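Side-chain contact in protein (adenylosuccinate lyase) (Thermotoga maritima, PDB 1C3C), which probably cleaves adenylosuccinate to AMP and fumarate, and acts on a second succinyl intermediate earlier in de novo purine biosynthesis: residues M333-E337 with E338-K342. Residues are numbered along the deposited sequence; the frame is centred on the assembly and turned at random.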
loop_
_atom_site.group_PDB
_atom_site.type_symbol
_atom_site.label_atom_id
_atom_site.label_comp_id
_atom_site.label_asym_id
_atom_site.label_seq_id
_atom_site.Cartn_x
_atom_site.Cartn_y
_atom_site.Cartn_z
ATOM N N MET A 333 25.220 -7.642 -20.349
ATOM C CA MET A 333 24.914 -6.357 -20.995
ATOM C C MET A 333 26.164 -5.853 -21.743
ATOM O O MET A 333 27.319 -6.039 -21.324
ATOM C CB MET A 333 24.436 -5.304 -19.993
ATOM C CG MET A 333 25.404 -4.859 -18.932
ATOM S SD MET A 333 24.690 -3.693 -17.649
ATOM C CE MET A 333 26.200 -3.549 -16.666
ATOM N N LYS A 334 25.906 -5.180 -22.874
ATOM C CA LYS A 334 26.989 -4.452 -23.538
ATOM C C LYS A 334 27.239 -3.105 -22.876
ATOM O O LYS A 334 26.271 -2.399 -22.553
ATOM C CB LYS A 334 26.598 -4.207 -25.002
ATOM N N VAL A 335 28.484 -2.746 -22.683
ATOM C CA VAL A 335 28.857 -1.492 -22.029
ATOM C C VAL A 335 29.652 -0.684 -23.069
ATOM O O VAL A 335 30.691 -1.167 -23.531
ATOM C CB VAL A 335 29.694 -1.729 -20.765
ATOM C CG1 VAL A 335 30.199 -0.440 -20.165
ATOM C CG2 VAL A 335 28.800 -2.455 -19.722
ATOM N N ASN A 336 29.142 0.475 -23.442
ATOM C CA ASN A 336 29.735 1.240 -24.542
ATOM C C ASN A 336 30.703 2.286 -23.949
ATOM O O ASN A 336 30.333 3.446 -23.727
ATOM C CB ASN A 336 28.599 1.880 -25.343
ATOM C CG ASN A 336 27.705 0.818 -25.996
ATOM O OD1 ASN A 336 28.211 -0.249 -26.413
ATOM N ND2 ASN A 336 26.392 1.053 -26.102
ATOM N N GLU A 337 31.958 1.869 -23.730
ATOM C CA GLU A 337 32.852 2.743 -22.955
ATOM C C GLU A 337 33.149 4.019 -23.726
ATOM O O GLU A 337 33.288 5.149 -23.194
ATOM C CB GLU A 337 34.166 2.008 -22.654
ATOM C CG GLU A 337 33.970 0.827 -21.674
ATOM C CD GLU A 337 35.353 0.306 -21.274
ATOM O OE1 GLU A 337 36.060 0.850 -20.405
ATOM O OE2 GLU A 337 35.738 -0.700 -21.876
ATOM N N GLU A 338 33.313 3.875 -25.063
ATOM C CA GLU A 338 33.671 5.086 -25.812
ATOM C C GLU A 338 32.535 6.115 -25.771
ATOM O O GLU A 338 32.719 7.335 -25.645
ATOM C CB GLU A 338 34.062 4.774 -27.265
ATOM C CG GLU A 338 34.524 6.064 -27.958
ATOM C CD GLU A 338 35.452 6.967 -27.160
ATOM O OE1 GLU A 338 35.072 8.148 -26.865
ATOM O OE2 GLU A 338 36.586 6.509 -26.803
ATOM N N ARG A 339 31.300 5.617 -25.890
ATOM C CA ARG A 339 30.162 6.526 -25.771
ATOM C C ARG A 339 30.070 7.176 -24.414
ATOM O O ARG A 339 29.769 8.378 -24.278
ATOM C CB ARG A 339 28.864 5.741 -26.116
ATOM C CG ARG A 339 27.635 6.629 -26.034
ATOM C CD ARG A 339 27.624 7.587 -27.251
ATOM N NE ARG A 339 26.385 8.328 -27.093
ATOM C CZ ARG A 339 25.539 8.702 -28.045
ATOM N NH1 ARG A 339 25.812 8.445 -29.317
ATOM N NH2 ARG A 339 24.468 9.367 -27.652
ATOM N N MET A 340 30.326 6.433 -23.337
ATOM C CA MET A 340 30.346 7.017 -21.997
ATOM C C MET A 340 31.346 8.175 -21.903
ATOM O O MET A 340 31.055 9.220 -21.310
ATOM C CB MET A 340 30.706 5.958 -20.946
ATOM C CG MET A 340 29.640 4.884 -20.722
ATOM S SD MET A 340 30.181 3.566 -19.485
ATOM C CE MET A 340 28.557 2.769 -19.292
ATOM N N LYS A 341 32.544 7.952 -22.483
ATOM C CA LYS A 341 33.559 8.994 -22.425
ATOM C C LYS A 341 33.123 10.211 -23.225
ATOM O O LYS A 341 33.268 11.369 -22.831
ATOM C CB LYS A 341 34.894 8.425 -22.957
ATOM C CG LYS A 341 36.012 9.441 -22.740
ATOM C CD LYS A 341 37.319 8.829 -23.286
ATOM C CE LYS A 341 38.443 9.831 -22.969
ATOM N NZ LYS A 341 39.763 9.137 -23.170
ATOM N N LYS A 342 32.571 9.969 -24.415
ATOM C CA LYS A 342 32.140 11.053 -25.299
ATOM C C LYS A 342 30.985 11.838 -24.697
ATOM O O LYS A 342 30.965 13.081 -24.752
ATOM C CB LYS A 342 31.760 10.443 -26.646
ATOM C CG LYS A 342 31.042 11.364 -27.596
ATOM C CD LYS A 342 30.983 10.744 -29.000
ATOM C CE LYS A 342 29.740 9.880 -29.122
#
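The flat groups of N336 and R339 point away from each other, although their CB atoms, N336 CB and R339 CB, meet at 3.9 Å where the chain enters helix 337-344. Neither plane stacks on the other. The N336 amide turns away from the helix and gives its ND2 to the backbone oxygen of L248, while the R339 guanidinium reaches E246 O through a weak bond from NH2 and N343 OD1 through another from NE. Long and polar, R339 suits a partly exposed site from which it can span helix and neighbouring loop.

The apolar join is made by V335 and M340. The M340 methyl, CE, ends 3.7 Å from V335 CG1, with SD slightly farther off at 4.1 Å. CG of M340 stands anti to its carbonyl carbon (chi1 -69°) and the chain then runs extended; being unbranched, it can carry its methyl from the helix back to the valine. F149 of helix 149-173 touches both side chains, and the buried M340 also meets V250. From an exposed first-turn position, the extended chain of E337 lets its carboxylate OE1 hydrogen-bond the T133 hydroxyl.

Two main-chain bonds start the helix: M340 N to N336 O at 3.0 Å, nearly straight at 165°, and K341 N to E337 O, also 3.0 Å. N336 holds the N-cap position, yet its side chain makes no capping bond and serves the L248 loop instead. This is a helix N-terminus entered from a short antiparallel strand pair (334-335 with 250-251), just after helix 303-332 in the mainly helical fumarase/aspartase superfamily fold.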